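Local coordinates for protein ATP phosphoribosyltransferase (PDB 2VD3) that probably catalyses the magnesium-dependent condensation of ATP with 5-phosphoribose 1-diphosphate, the first and rate-controlling step of histidine biosynthesis, at residues L86-K90 against Y91-S95; E263-N266 against L267-L271. All coordinates share one frame; numbering follows the deposited sequence. Where two conformers were deposited one is given.

Contact 1: L86-K90 against Y91-S95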
loop_
_atom_site.group_PDB
_atom_site.type_symbol
_atom_site.label_atom_id
_atom_site.label_comp_id
_atom_site.label_asym_id
_atom_site.label_seq_id
_atom_site.Cartn_x
_atom_site.Cartn_y
_atom_site.Cartn_z
ATOM N N LEU A 86 -8.720 -9.497 -33.508
ATOM C CA LEU A 86 -10.157 -9.526 -33.805
ATOM C C LEU A 86 -10.829 -8.154 -33.891
ATOM O O LEU A 86 -11.637 -7.919 -34.792
ATOM C CB LEU A 86 -10.901 -10.404 -32.791
ATOM C CG LEU A 86 -10.613 -11.921 -32.829
ATOM C CD1 LEU A 86 -11.585 -12.661 -31.926
ATOM C CD2 LEU A 86 -10.663 -12.475 -34.267
ATOM N N GLU A 87 -10.507 -7.267 -32.947
ATOM C CA GLU A 87 -11.123 -5.941 -32.853
ATOM C C GLU A 87 -10.162 -4.950 -32.244
ATOM O O GLU A 87 -9.365 -5.305 -31.374
ATOM C CB GLU A 87 -12.365 -5.960 -31.948
ATOM C CG GLU A 87 -13.503 -6.865 -32.372
ATOM C CD GLU A 87 -14.104 -6.474 -33.704
ATOM O OE1 GLU A 87 -14.520 -7.381 -34.439
ATOM O OE2 GLU A 87 -14.172 -5.270 -34.014
ATOM N N ASP A 88 -10.240 -3.703 -32.688
ATOM C CA ASP A 88 -9.613 -2.625 -31.948
ATOM C C ASP A 88 -10.620 -2.173 -30.902
ATOM O O ASP A 88 -11.807 -2.038 -31.200
ATOM C CB ASP A 88 -9.208 -1.475 -32.858
ATOM C CG ASP A 88 -8.619 -0.313 -32.082
ATOM O OD1 ASP A 88 -9.397 0.407 -31.429
ATOM O OD2 ASP A 88 -7.384 -0.122 -32.112
ATOM N N LEU A 89 -10.148 -1.947 -29.676
ATOM C CA LEU A 89 -11.051 -1.670 -28.552
ATOM C C LEU A 89 -11.210 -0.196 -28.182
ATOM O O LEU A 89 -11.941 0.138 -27.247
ATOM C CB LEU A 89 -10.674 -2.522 -27.338
ATOM C CG LEU A 89 -10.736 -4.024 -27.613
ATOM C CD1 LEU A 89 -10.185 -4.818 -26.445
ATOM C CD2 LEU A 89 -12.148 -4.471 -27.975
ATOM N N LYS A 90 -10.521 0.672 -28.923
ATOM C CA LYS A 90 -10.719 2.123 -28.888
ATOM C C LYS A 90 -10.397 2.810 -27.567
ATOM O O LYS A 90 -10.843 3.923 -27.319
ATOM C CB LYS A 90 -12.123 2.507 -29.385
ATOM C CG LYS A 90 -12.206 2.623 -30.901
ATOM C CD LYS A 90 -13.641 2.595 -31.416
ATOM C CE LYS A 90 -14.360 3.922 -31.215
ATOM N NZ LYS A 90 -15.849 3.749 -31.243
ATOM N N TYR A 91 -9.603 2.152 -26.734
ATOM C CA TYR A 91 -9.104 2.772 -25.512
ATOM C C TYR A 91 -7.621 2.449 -25.345
ATOM O O TYR A 91 -7.064 1.627 -26.084
ATOM C CB TYR A 91 -9.932 2.328 -24.292
ATOM C CG TYR A 91 -9.617 0.940 -23.751
ATOM C CD1 TYR A 91 -10.164 -0.207 -24.330
ATOM C CD2 TYR A 91 -8.769 0.782 -22.654
ATOM C CE1 TYR A 91 -9.879 -1.482 -23.822
ATOM C CE2 TYR A 91 -8.471 -0.475 -22.143
ATOM C CZ TYR A 91 -9.028 -1.605 -22.724
ATOM O OH TYR A 91 -8.723 -2.838 -22.197
ATOM N N GLY A 92 -6.983 3.105 -24.384
ATOM C CA GLY A 92 -5.579 2.842 -24.083
ATOM C C GLY A 92 -4.667 3.187 -25.236
ATOM O O GLY A 92 -3.711 2.484 -25.515
ATOM N N ARG A 93 -4.978 4.280 -25.912
ATOM C CA ARG A 93 -4.176 4.732 -27.038
ATOM C C ARG A 93 -2.959 5.528 -26.582
ATOM O O ARG A 93 -3.023 6.310 -25.628
ATOM C CB ARG A 93 -5.037 5.484 -28.043
ATOM C CG ARG A 93 -6.188 4.605 -28.506
ATOM C CD ARG A 93 -6.911 5.142 -29.701
ATOM N NE ARG A 93 -7.682 4.063 -30.310
ATOM C CZ ARG A 93 -8.544 4.221 -31.310
ATOM N NH1 ARG A 93 -8.766 5.423 -31.824
ATOM N NH2 ARG A 93 -9.186 3.173 -31.799
ATOM N N ALA A 94 -1.839 5.280 -27.251
ATOM C CA ALA A 94 -0.552 5.809 -26.841
ATOM C C ALA A 94 0.409 5.664 -27.989
ATOM O O ALA A 94 0.283 4.747 -28.799
ATOM C CB ALA A 94 -0.032 5.068 -25.620
ATOM N N SER A 95 1.345 6.600 -28.068
ATOM C CA SER A 95 2.354 6.600 -29.113
ATOM C C SER A 95 3.704 6.228 -28.531
ATOM O O SER A 95 4.140 6.817 -27.541
ATOM C CB SER A 95 2.447 7.984 -29.767
ATOM O OG SER A 95 1.235 8.328 -30.420
#
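Asp88 and Arg93 face each other across a tight bend and close it with a salt bridge, NH2 of Arg93 lying 2.8 Å from OD1 of Asp88. The carboxylate oxygen sits at the edge of the guanidinium, in its plane, but the arginine meets the carboxylate from above, the two planes standing 69° apart. From the opposite face of that carboxylate comes the backbone N of Lys90, 2.8 Å from Asp88 OD1, which makes an Asx turn. One oxygen thus takes two donors, while OD2 is held by Ser183 and Lys185. With an alanine here, the N-H of Lys90 and NH2 of Arg93 would probably lose the acceptor they share, and the bend would be freer to shift.

Lys90 and Arg93 lie side by side, CG of the lysine 3.2 Å from Arg93 NH2, and the bent lysine chain carries NZ off to Glu214. In the apolar contact, CB of Leu89 rests 3.8 Å from CE1 of Tyr91. A chi1 of 78°, with CG between backbone N and carbonyl carbon, turns the tyrosine ring back along the chain, and its edge meets Leu89 O.

The bend links strand 84-88 to strand 94-101, both paired with the long strand 173-188. Leu89 packs on helices 197-212 and 16-25, Tyr91 OH bonds to Ile15 O, and Asp32 of the second subunit accepts from Arg93 N.

Contact 2: E263-N266 against L267-L271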
loop_
_atom_site.group_PDB
_atom_site.type_symbol
_atom_site.label_atom_id
_atom_site.label_comp_id
_atom_site.label_asym_id
_atom_site.label_seq_id
_atom_site.Cartn_x
_atom_site.Cartn_y
_atom_site.Cartn_z
ATOM N N GLU A 263 -22.364 16.070 -31.429
ATOM C CA GLU A 263 -23.458 16.921 -31.871
ATOM C C GLU A 263 -24.381 17.426 -30.758
ATOM O O GLU A 263 -25.112 18.387 -30.982
ATOM C CB GLU A 263 -24.227 16.283 -33.056
ATOM C CG GLU A 263 -25.369 15.305 -32.720
ATOM C CD GLU A 263 -25.807 14.455 -33.930
ATOM O OE1 GLU A 263 -25.233 13.351 -34.146
ATOM O OE2 GLU A 263 -26.745 14.881 -34.653
ATOM N N VAL A 264 -24.317 16.835 -29.561
ATOM C CA VAL A 264 -25.301 17.144 -28.500
ATOM C C VAL A 264 -25.383 18.616 -28.034
ATOM O O VAL A 264 -26.483 19.136 -27.862
ATOM C CB VAL A 264 -25.264 16.143 -27.284
ATOM C CG1 VAL A 264 -24.725 14.797 -27.708
ATOM C CG2 VAL A 264 -24.460 16.678 -26.116
ATOM N N PHE A 265 -24.250 19.288 -27.848
ATOM C CA PHE A 265 -24.280 20.690 -27.396
ATOM C C PHE A 265 -24.928 21.643 -28.404
ATOM O O PHE A 265 -25.793 22.440 -28.032
ATOM C CB PHE A 265 -22.895 21.214 -26.992
ATOM C CG PHE A 265 -22.919 22.639 -26.474
ATOM C CD1 PHE A 265 -23.521 22.944 -25.249
ATOM C CD2 PHE A 265 -22.346 23.676 -27.213
ATOM C CE1 PHE A 265 -23.545 24.262 -24.770
ATOM C CE2 PHE A 265 -22.365 24.997 -26.735
ATOM C CZ PHE A 265 -22.966 25.286 -25.512
ATOM N N ASN A 266 -24.507 21.566 -29.665
ATOM C CA ASN A 266 -25.133 22.371 -30.712
ATOM C C ASN A 266 -26.611 21.994 -30.893
ATOM O O ASN A 266 -27.458 22.865 -31.113
ATOM C CB ASN A 266 -24.331 22.319 -32.033
ATOM C CG ASN A 266 -24.907 21.339 -33.047
ATOM O OD1 ASN A 266 -25.906 21.626 -33.711
ATOM N ND2 ASN A 266 -24.262 20.187 -33.187
ATOM N N LEU A 267 -26.905 20.696 -30.778
ATOM C CA LEU A 267 -28.273 20.198 -30.856
ATOM C C LEU A 267 -29.156 20.781 -29.752
ATOM O O LEU A 267 -30.238 21.268 -30.039
ATOM C CB LEU A 267 -28.309 18.666 -30.829
ATOM C CG LEU A 267 -29.688 18.005 -30.983
ATOM C CD1 LEU A 267 -30.293 18.233 -32.377
ATOM C CD2 LEU A 267 -29.674 16.508 -30.631
ATOM N N ILE A 268 -28.685 20.751 -28.507
ATOM C CA ILE A 268 -29.437 21.282 -27.359
ATOM C C ILE A 268 -29.894 22.722 -27.601
ATOM O O ILE A 268 -31.078 23.024 -27.466
ATOM C CB ILE A 268 -28.635 21.159 -26.019
ATOM C CG1 ILE A 268 -28.492 19.690 -25.600
ATOM C CG2 ILE A 268 -29.301 21.956 -24.891
ATOM C CD1 ILE A 268 -27.247 19.397 -24.760
ATOM N N ASN A 269 -28.959 23.592 -27.986
ATOM C CA ASN A 269 -29.268 24.996 -28.289
ATOM C C ASN A 269 -30.230 25.139 -29.474
ATOM O O ASN A 269 -31.145 25.964 -29.444
ATOM C CB ASN A 269 -27.988 25.800 -28.550
ATOM C CG ASN A 269 -26.882 25.488 -27.555
ATOM O OD1 ASN A 269 -27.125 24.922 -26.494
ATOM N ND2 ASN A 269 -25.653 25.858 -27.900
ATOM N N ARG A 270 -30.011 24.328 -30.506
ATOM C CA ARG A 270 -30.898 24.265 -31.666
ATOM C C ARG A 270 -32.292 23.712 -31.328
ATOM O O ARG A 270 -33.298 24.170 -31.874
ATOM C CB ARG A 270 -30.237 23.460 -32.792
ATOM C CG ARG A 270 -29.550 24.331 -33.841
ATOM C CD ARG A 270 -28.444 23.588 -34.592
ATOM N NE ARG A 270 -27.099 24.062 -34.237
ATOM C CZ ARG A 270 -26.299 24.757 -35.049
ATOM N NH1 ARG A 270 -26.683 25.065 -36.284
ATOM N NH2 ARG A 270 -25.102 25.146 -34.628
ATOM N N LEU A 271 -32.349 22.742 -30.419
ATOM C CA LEU A 271 -33.629 22.191 -29.957
ATOM C C LEU A 271 -34.420 23.174 -29.090
ATOM O O LEU A 271 -35.618 23.363 -29.313
ATOM C CB LEU A 271 -33.437 20.859 -29.217
ATOM C CG LEU A 271 -32.900 19.645 -29.985
ATOM C CD1 LEU A 271 -32.553 18.503 -29.021
ATOM C CD2 LEU A 271 -33.861 19.185 -31.085
#
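Val264 O and Ile268 N make the shortest of the backbone bonds that join 263-266 to 267-271, at 2.8 Å. Leu267 N to Glu263 O follows at 2.9 Å and Arg270 N to Asn266 O at 3.0 Å; the bond from Asn269 N to Phe265 O is weak. Asn266 O has a second, weak donor in Arg270 NE, 3.4 Å away, and lies at the edge of the guanidinium. The arginine reaches back to this carbonyl because its chain bends at chi3 (-109°).

These i to i+4 bonds are the ladder of alpha-helix 264-272, the second of two helices in the ferredoxin-like beta-alpha-beta-beta-alpha-beta C-terminal domain, whose four-stranded antiparallel sheet it packs against. The carboxylate of Glu263 turns back, OE1 accepting from Asp260 N.

One turn on from Phe265, Asn269 stands its amide nearly upright on one face of the ring, the planes 87° apart: ND2, offset toward the rim, is 3.6 Å from Phe265 CZ. On another side, Val264 and Ile268 run side by side, CG2 of the valine 4.1 Å from CD1 of the isoleucine. Val264 and Leu267 lean on Val259 of the sheet, and Leu267 and Leu271 meet Leu234 of helix 228-234. Phe265 packs on Thr205, and Ile268 on Ile288, of the second subunit.

How the contacts relate
Contact 1 lies close to the middle of the chain, the centre of contact 2 about 27 Å from the centre of the chain; the centres of the two contacts are 29 Å apart and they do not touch. They hold no element in common: 86-90 and 91-95 join two strands of the large mixed sheet, whereas 263-271 lies along a helix against the small antiparallel sheet of the C-terminal domain. The chemistry follows. The strand-to-strand bend is mostly at the surface and is fixed by charged side chains, with Leu89 alone among its touching residues buried; the helix is held by its own backbone, and its buried face is aliphatic. Both contacts also meet the second subunit, contact 1 through a hydrogen bond and contact 2 through packing.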